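Local coordinates for protein neurotoxin (Clostridium botulinum, PDB 2QN0) that acts as the zinc-dependent light chain protease of botulinum neurotoxin serotype C1, probably cutting SNARE proteins that drive neurotransmitter release, at residues A[13-16]-A[17-21]; A[77-80]-A[81-84]; A[227-230]-A[231-235]; A[349-352]-A[353-357]. One frame throughout, in Å; residues are numbered along the deposited sequence.

Contact 1. Residues A[13-16]-A[17-21]; sequences PVDN and KNILY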
# COMPACT_ATOMS: atom_id res chain seq x y z
N PRO A 13 11.69 -20.81 -10.87
CA PRO A 13 12.44 -21.41 -9.77
C PRO A 13 12.99 -20.43 -8.74
O PRO A 13 13.33 -19.29 -9.08
CB PRO A 13 13.59 -22.14 -10.49
CG PRO A 13 13.06 -22.36 -11.88
CD PRO A 13 12.36 -21.06 -12.16
N VAL A 14 13.08 -20.89 -7.50
CA VAL A 14 13.64 -20.09 -6.42
C VAL A 14 15.10 -19.85 -6.81
O VAL A 14 15.76 -20.75 -7.33
CB VAL A 14 13.60 -20.86 -5.08
CG1 VAL A 14 14.47 -20.18 -4.03
CG2 VAL A 14 12.16 -20.96 -4.59
N ASP A 15 15.60 -18.64 -6.58
CA ASP A 15 16.98 -18.32 -6.94
C ASP A 15 17.74 -17.72 -5.77
O ASP A 15 18.83 -17.18 -5.93
CB ASP A 15 17.01 -17.36 -8.13
CG ASP A 15 16.47 -15.99 -7.78
OD1 ASP A 15 15.96 -15.83 -6.66
OD2 ASP A 15 16.57 -15.07 -8.62
N ASN A 16 17.13 -17.82 -4.59
CA ASN A 16 17.72 -17.30 -3.36
C ASN A 16 18.07 -15.82 -3.45
O ASN A 16 18.91 -15.33 -2.70
CB ASN A 16 18.98 -18.11 -3.01
CG ASN A 16 18.73 -19.60 -3.03
OD1 ASN A 16 17.83 -20.10 -2.36
ND2 ASN A 16 19.53 -20.33 -3.81
N LYS A 17 17.42 -15.11 -4.37
CA LYS A 17 17.67 -13.69 -4.55
C LYS A 17 16.38 -12.90 -4.76
O LYS A 17 16.05 -12.03 -3.96
CB LYS A 17 18.60 -13.46 -5.74
CG LYS A 17 19.01 -12.00 -5.90
CD LYS A 17 19.85 -11.78 -7.16
CE LYS A 17 20.24 -10.32 -7.29
NZ LYS A 17 20.97 -9.84 -6.08
N ASN A 18 15.66 -13.20 -5.84
CA ASN A 18 14.41 -12.51 -6.14
C ASN A 18 13.18 -13.39 -5.99
O ASN A 18 12.05 -12.91 -6.04
CB ASN A 18 14.44 -11.92 -7.55
CG ASN A 18 15.49 -10.85 -7.71
OD1 ASN A 18 15.80 -10.13 -6.76
ND2 ASN A 18 16.03 -10.73 -8.91
N ILE A 19 13.40 -14.69 -5.82
CA ILE A 19 12.31 -15.64 -5.64
C ILE A 19 12.67 -16.54 -4.47
O ILE A 19 13.69 -17.24 -4.50
CB ILE A 19 12.07 -16.48 -6.92
CG1 ILE A 19 11.79 -15.54 -8.10
CG2 ILE A 19 10.90 -17.44 -6.70
CD1 ILE A 19 11.43 -16.25 -9.40
N LEU A 20 11.85 -16.50 -3.42
CA LEU A 20 12.10 -17.27 -2.21
C LEU A 20 10.79 -17.73 -1.60
O LEU A 20 9.71 -17.31 -2.01
CB LEU A 20 12.80 -16.40 -1.17
CG LEU A 20 14.02 -15.56 -1.52
CD1 LEU A 20 14.32 -14.58 -0.40
CD2 LEU A 20 15.21 -16.46 -1.76
N TYR A 21 10.90 -18.60 -0.59
CA TYR A 21 9.75 -19.07 0.16
C TYR A 21 9.88 -18.37 1.50
O TYR A 21 10.92 -18.45 2.15
CB TYR A 21 9.81 -20.59 0.35
CG TYR A 21 9.24 -21.35 -0.83
CD1 TYR A 21 7.86 -21.45 -1.02
CD2 TYR A 21 10.09 -21.93 -1.78
CE1 TYR A 21 7.34 -22.12 -2.13
CE2 TYR A 21 9.57 -22.60 -2.88
CZ TYR A 21 8.20 -22.69 -3.05
OH TYR A 21 7.68 -23.33 -4.15
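Asp15 OD1 gathers three successive backbone N-H groups, those of Lys17, Asn18 and Ile19. Asn18 N, 2.8 Å from Asp15 OD1, meets the syn lone pair of that oxygen, whereas Lys17 N and Ile19 N come in from opposite faces of the carboxylate, Lys17 N 56° out of its plane. A chi1 of 68° tucks the Asp15 carboxylate between its own N and carbonyl carbon, folding it back over the turn. The backbone closes the same loop, with Asp15 N giving a hydrogen bond to Ile19 O at 3.2 Å.

Val14 packs ahead of this turn. Its CG1 presses against the carbonyl, 3.1 Å from Ile19 O, and its CG2 meets the Tyr21 ring obliquely, 3.5 Å from CE2 of Tyr21. Ile19 CD1 rests 3.6 Å from Pro13 O, and the Ile19 side chain touches Phe8 and Phe37.

Second-shell bonds fix the frame: Arg38 grips Lys17 O and Asn18 OD1, and Leu20 and Tyr21 pair through their backbones with Ala36 and Lys139. A carboxylate oxygen accepting the N-H two residues on, as Asp15 OD1 does from Lys17 N, defines an Asx turn, which leads this loop into strand 19-23, an inner strand of the mixed sheet.

Contact 2. Residues A[77-80]-A[81-84]; sequences LSTD and SDKD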
# COMPACT_ATOMS: atom_id res chain seq x y z
N LEU A 77 -7.75 -16.86 -6.25
CA LEU A 77 -6.33 -17.03 -5.95
C LEU A 77 -6.00 -18.38 -5.32
O LEU A 77 -4.95 -18.53 -4.70
CB LEU A 77 -5.82 -15.92 -5.03
CG LEU A 77 -5.55 -14.55 -5.64
CD1 LEU A 77 -4.80 -13.68 -4.61
CD2 LEU A 77 -4.72 -14.70 -6.90
N SER A 78 -6.87 -19.36 -5.50
CA SER A 78 -6.64 -20.68 -4.92
C SER A 78 -5.68 -21.53 -5.75
O SER A 78 -4.90 -22.31 -5.19
CB SER A 78 -7.97 -21.43 -4.75
OG SER A 78 -8.63 -21.60 -5.99
N THR A 79 -5.73 -21.38 -7.06
CA THR A 79 -4.87 -22.17 -7.95
C THR A 79 -3.60 -21.43 -8.35
O THR A 79 -3.54 -20.20 -8.28
CB THR A 79 -5.61 -22.56 -9.24
OG1 THR A 79 -5.93 -21.37 -9.98
CG2 THR A 79 -6.90 -23.30 -8.91
N ASP A 80 -2.59 -22.18 -8.77
CA ASP A 80 -1.33 -21.59 -9.20
C ASP A 80 -1.56 -20.72 -10.43
O ASP A 80 -0.88 -19.72 -10.63
CB ASP A 80 -0.31 -22.69 -9.52
CG ASP A 80 0.35 -23.26 -8.28
OD1 ASP A 80 -0.14 -22.99 -7.17
OD2 ASP A 80 1.36 -23.99 -8.43
N SER A 81 -2.53 -21.12 -11.25
CA SER A 81 -2.86 -20.36 -12.44
C SER A 81 -3.37 -18.97 -12.05
O SER A 81 -3.03 -17.97 -12.68
CB SER A 81 -3.94 -21.10 -13.24
OG SER A 81 -4.25 -20.39 -14.43
N ASP A 82 -4.18 -18.93 -11.00
CA ASP A 82 -4.72 -17.67 -10.49
C ASP A 82 -3.60 -16.79 -9.96
O ASP A 82 -3.56 -15.59 -10.21
CB ASP A 82 -5.72 -17.94 -9.36
CG ASP A 82 -7.15 -18.02 -9.85
OD1 ASP A 82 -7.39 -18.65 -10.90
OD2 ASP A 82 -8.04 -17.45 -9.17
N LYS A 83 -2.68 -17.41 -9.23
CA LYS A 83 -1.56 -16.70 -8.64
C LYS A 83 -0.64 -16.12 -9.70
O LYS A 83 -0.12 -15.01 -9.55
CB LYS A 83 -0.78 -17.63 -7.71
CG LYS A 83 -1.61 -18.13 -6.54
CD LYS A 83 -0.81 -19.00 -5.59
CE LYS A 83 -1.66 -19.38 -4.38
NZ LYS A 83 -0.89 -20.16 -3.38
N ASP A 84 -0.45 -16.86 -10.79
CA ASP A 84 0.41 -16.39 -11.88
C ASP A 84 -0.20 -15.13 -12.49
O ASP A 84 0.50 -14.15 -12.75
CB ASP A 84 0.54 -17.48 -12.95
CG ASP A 84 1.51 -17.10 -14.05
OD1 ASP A 84 2.73 -17.03 -13.77
OD2 ASP A 84 1.05 -16.85 -15.18
O HOH W 1 0.94 -22.04 -4.57
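Leu77, with a positive phi of 72°, doubles back toward Asp82 (4.9 Å from CA of Leu77 to CA of Asp82), and the chain then winds into helix 80-97, whose first turn is marked by Lys83 N bonding to Thr79 O and Asp84 N to Asp80 O. Thr79 is the N-cap. A chi1 of 64° sets OG1 between the backbone N and the carbonyl carbon of Thr79, where it accepts from Asp82 N at 3.2 Å.

Asp82 answers in the reverse direction: its OD2 takes the N-H of Leu77 at 3.0 Å, on the anti side of the oxygen and somewhat out of the carboxylate plane. The loop is thus clasped to the helix by one side chain from each. The isobutyl group of Leu77 curls back until CD2 is 3.6 Å from Asp82 O.

Lys83 runs extended along the preceding loop, its CG 3.3 Å from Thr79 O and its CE 3.4 Å from Leu77 O. NZ forms a salt bridge with Asp48 and gives a hydrogen bond to a water, 2.9 Å from Lys83 NZ, which in turn donates to Asp80 OD1. Asp84 turns elsewhere, to Tyr10 N and Lys88. Acidic side chains at this N-terminal end would be expected to interact favourably with the helix dipole.

The turn lies at the surface, yet Leu77 is buried against Arg49 and Pro161, in the loops that follow strands 43-46 and 156-159. Those two strands run parallel as neighbours in the mixed sheet, while helix 80-97 continues inward to pack on helix 223-238.

Contact 3. Residues A[227-230]-A[231-235]; sequences LMHE and LNHAM. With ZN (zinc ion), chain B.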
# COMPACT_ATOMS: atom_id res chain seq x y z
N LEU A 227 -4.08 0.81 -6.30
CA LEU A 227 -2.82 0.35 -5.72
C LEU A 227 -2.00 1.51 -5.14
O LEU A 227 -1.50 1.41 -4.02
CB LEU A 227 -2.01 -0.40 -6.79
CG LEU A 227 -0.59 -0.86 -6.42
CD1 LEU A 227 -0.63 -1.75 -5.18
CD2 LEU A 227 0.02 -1.61 -7.60
N MET A 228 -1.87 2.59 -5.90
CA MET A 228 -1.09 3.74 -5.42
C MET A 228 -1.68 4.30 -4.14
O MET A 228 -0.95 4.80 -3.28
CB MET A 228 -1.02 4.82 -6.50
CG MET A 228 -0.08 4.46 -7.65
SD MET A 228 0.01 5.71 -8.93
CE MET A 228 1.31 6.76 -8.29
N HIS A 229 -3.00 4.23 -4.00
CA HIS A 229 -3.65 4.72 -2.79
C HIS A 229 -3.09 3.94 -1.60
O HIS A 229 -2.73 4.54 -0.57
CB HIS A 229 -5.17 4.51 -2.87
CG HIS A 229 -5.89 4.81 -1.59
ND1 HIS A 229 -6.62 5.97 -1.40
CD2 HIS A 229 -5.99 4.11 -0.44
CE1 HIS A 229 -7.14 5.96 -0.19
NE2 HIS A 229 -6.77 4.85 0.42
N GLU A 230 -2.99 2.62 -1.72
CA GLU A 230 -2.45 1.81 -0.63
C GLU A 230 -0.95 2.08 -0.45
O GLU A 230 -0.44 2.04 0.67
CB GLU A 230 -2.68 0.31 -0.87
CG GLU A 230 -4.15 -0.13 -0.89
CD GLU A 230 -4.95 0.36 0.32
OE1 GLU A 230 -4.45 0.26 1.46
OE2 GLU A 230 -6.09 0.82 0.12
N LEU A 231 -0.25 2.36 -1.55
CA LEU A 231 1.18 2.66 -1.44
C LEU A 231 1.37 3.94 -0.61
O LEU A 231 2.42 4.14 0.00
CB LEU A 231 1.82 2.82 -2.83
CG LEU A 231 1.87 1.54 -3.68
CD1 LEU A 231 2.55 1.84 -5.02
CD2 LEU A 231 2.66 0.45 -2.94
N ASN A 232 0.36 4.81 -0.61
CA ASN A 232 0.45 6.03 0.19
C ASN A 232 0.41 5.67 1.67
O ASN A 232 1.12 6.26 2.48
CB ASN A 232 -0.68 7.00 -0.16
CG ASN A 232 -0.52 7.59 -1.55
OD1 ASN A 232 0.58 7.59 -2.10
ND2 ASN A 232 -1.60 8.11 -2.11
N HIS A 233 -0.44 4.71 2.03
CA HIS A 233 -0.49 4.28 3.43
C HIS A 233 0.88 3.70 3.78
O HIS A 233 1.40 3.94 4.87
CB HIS A 233 -1.56 3.20 3.64
CG HIS A 233 -2.96 3.73 3.60
ND1 HIS A 233 -3.38 4.76 4.41
CD2 HIS A 233 -4.04 3.34 2.88
CE1 HIS A 233 -4.67 4.99 4.19
NE2 HIS A 233 -5.09 4.14 3.27
N ALA A 234 1.47 2.96 2.84
CA ALA A 234 2.78 2.36 3.07
C ALA A 234 3.85 3.43 3.25
O ALA A 234 4.79 3.26 4.03
CB ALA A 234 3.16 1.44 1.89
N MET A 235 3.71 4.54 2.53
CA MET A 235 4.66 5.64 2.66
C MET A 235 4.57 6.22 4.07
O MET A 235 5.58 6.45 4.73
CB MET A 235 4.35 6.74 1.64
CG MET A 235 4.82 6.42 0.23
SD MET A 235 6.61 6.62 0.04
CE MET A 235 6.71 8.32 -0.49
ZN ZN B . -6.92 3.96 2.31
O HOH W 2 -7.38 1.95 2.05
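His229 and His233, one helical turn apart, hold the zinc ion through their NE2 atoms, each of these two nitrogens at 2.1 Å from the metal. They reach it by different routes: His229 has CG anti to the backbone N (chi1 172°), while in His233 CG lies anti to the carbonyl carbon. The imidazoles meet obliquely, with planes 76° apart. A water also coordinates the zinc, and Glu269 is the remaining protein ligand.

Hydrogen bonds of the side chains form the next group. Glu230, between the histidines in sequence, bends at chi2 so that OE2 lies 2.6 Å from the zinc-bound water, in position to accept a hydrogen bond from it. Its other oxygen bonds to Thr170 and lies 3.4 Å from His233 CD2, at the ring edge and near its plane. This is the HExxH signature on helix 223-238, completed by a more distant glutamate as in gluzincin metalloproteases, where the motif glutamate is thought to activate the water for attack on the peptide. In the second shell Glu360 holds His229 ND1; Asn232 bonds to Tyr363 and to Ala272 O, on the helix that carries Glu269.

Backbone bonds keep the spacing. Leu231 N meets Leu227 O at 2.9 Å, and Ala234 N meets Glu230 O at 3.0 Å, but His233 N to His229 O is long and weak.

Apolar packing occupies the flank turned from the metal. Leu231 CD1 touches Leu227 CG loosely at 4.4 Å. Leu227 leans on helix 80-97, while Leu231 and Met235 lean on helix 101-112.

Contact 4. Residues A[349-352]-A[353-357]; sequences ELYN and ELTQI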
# COMPACT_ATOMS: atom_id res chain seq x y z
N GLU A 349 9.17 20.20 4.67
CA GLU A 349 9.10 19.89 3.25
C GLU A 349 8.79 18.41 3.04
O GLU A 349 7.95 18.04 2.22
CB GLU A 349 10.42 20.25 2.56
CG GLU A 349 10.50 19.85 1.10
CD GLU A 349 11.82 20.23 0.46
OE1 GLU A 349 12.88 19.91 1.05
OE2 GLU A 349 11.81 20.84 -0.63
N LEU A 350 9.48 17.55 3.79
CA LEU A 350 9.27 16.11 3.70
C LEU A 350 7.85 15.74 4.12
O LEU A 350 7.15 15.00 3.42
CB LEU A 350 10.28 15.37 4.58
CG LEU A 350 10.10 13.85 4.70
CD1 LEU A 350 10.22 13.22 3.31
CD2 LEU A 350 11.16 13.28 5.64
N TYR A 351 7.42 16.26 5.27
CA TYR A 351 6.09 15.96 5.76
C TYR A 351 5.03 16.36 4.74
O TYR A 351 4.06 15.64 4.54
CB TYR A 351 5.83 16.68 7.09
CG TYR A 351 4.61 16.16 7.82
CD1 TYR A 351 4.70 15.04 8.65
CD2 TYR A 351 3.37 16.78 7.67
CE1 TYR A 351 3.58 14.55 9.32
CE2 TYR A 351 2.24 16.29 8.33
CZ TYR A 351 2.35 15.18 9.15
OH TYR A 351 1.24 14.70 9.81
N ASN A 352 5.22 17.52 4.11
CA ASN A 352 4.26 17.99 3.12
C ASN A 352 4.22 17.06 1.92
O ASN A 352 3.15 16.75 1.40
CB ASN A 352 4.61 19.41 2.66
CG ASN A 352 3.60 19.95 1.67
OD1 ASN A 352 3.87 20.07 0.48
ND2 ASN A 352 2.40 20.27 2.16
N GLU A 353 5.39 16.61 1.48
CA GLU A 353 5.46 15.68 0.35
C GLU A 353 4.67 14.41 0.65
O GLU A 353 3.83 13.98 -0.14
CB GLU A 353 6.91 15.29 0.07
CG GLU A 353 7.71 16.28 -0.74
CD GLU A 353 9.16 15.88 -0.85
OE1 GLU A 353 9.44 14.66 -0.94
OE2 GLU A 353 10.03 16.77 -0.85
N LEU A 354 4.96 13.81 1.80
CA LEU A 354 4.33 12.56 2.21
C LEU A 354 2.83 12.61 2.44
O LEU A 354 2.15 11.59 2.28
CB LEU A 354 5.00 12.05 3.49
CG LEU A 354 6.50 11.77 3.39
CD1 LEU A 354 7.04 11.38 4.75
CD2 LEU A 354 6.75 10.65 2.37
N THR A 355 2.30 13.77 2.81
CA THR A 355 0.88 13.90 3.10
C THR A 355 0.04 14.69 2.11
O THR A 355 -1.19 14.55 2.10
CB THR A 355 0.66 14.53 4.49
OG1 THR A 355 1.30 15.82 4.53
CG2 THR A 355 1.25 13.65 5.58
N GLN A 356 0.67 15.52 1.29
CA GLN A 356 -0.09 16.32 0.34
C GLN A 356 0.31 16.23 -1.13
O GLN A 356 -0.46 16.65 -1.99
CB GLN A 356 -0.09 17.78 0.80
CG GLN A 356 -0.79 17.95 2.14
CD GLN A 356 -1.07 19.40 2.50
OE1 GLN A 356 -1.37 20.21 1.63
NE2 GLN A 356 -1.00 19.71 3.79
N ILE A 357 1.49 15.68 -1.42
CA ILE A 357 1.92 15.54 -2.81
C ILE A 357 1.74 14.09 -3.28
O ILE A 357 1.22 13.84 -4.37
CB ILE A 357 3.39 15.95 -2.97
CG1 ILE A 357 3.54 17.44 -2.62
CG2 ILE A 357 3.85 15.70 -4.40
CD1 ILE A 357 4.95 17.98 -2.78
O HOH W 3 0.96 22.25 1.13
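Thr355 leans back on Tyr351, and its side chain can be followed outward from CB, which sits 3.6 Å from Tyr351 O. There the chain branches. OG1, set between the backbone N and the carbonyl carbon (chi1 58°), donates to Tyr351 O at 2.8 Å. Thr355 N bonds to that same oxygen from the opposite face of its carbonyl plane, so two donors grip it. The other branch, CG2, lies over one face of the Tyr351 ring in a CH-pi contact, 4.2 Å from the centroid and offset toward the rim.

Within helix 344-357 the coil widens here into a pi-type turn: Asn352 O keeps a bond from Gln356 N at 2.8 Å, and also takes a weak one from Ile357 N. The Asn352 and Gln356 side chains cross at about a right angle. A water joins them, accepting from Asn352 ND2 at 2.7 Å and donating to Gln356 OE1.

On the buried side Leu350 CG meets Leu354 CD1 at 3.9 Å, and Tyr351 packs on helix 283-304. Glu353 runs beside Glu349, their OE2 atoms 4.4 Å apart; salt bridges from Arg109 and Arg331 to Glu353 probably offset the like charges.

Contact 3 carries the zinc site close to the centre of the folded chain, and the others lie at graded distances from it. Contact 4 touches it directly, Met235 CE meeting Leu354 CD2 at 3.7 Å, and the Thr355 side chain is about 13 Å from the zinc ion. Contact 2 stands apart, its centre about 24 Å from that of contact 3, but helix 80-97, which it starts, reaches Leu227 through Leu93 and Phe94. Contact 1 shares its side of the chain's centre with contact 2, the nearest atoms about 8 Å apart, and lies about 17 Å from contact 3 at the nearest atoms. Contacts 1 and 4 fall on opposite sides, their centres about 35 Å apart.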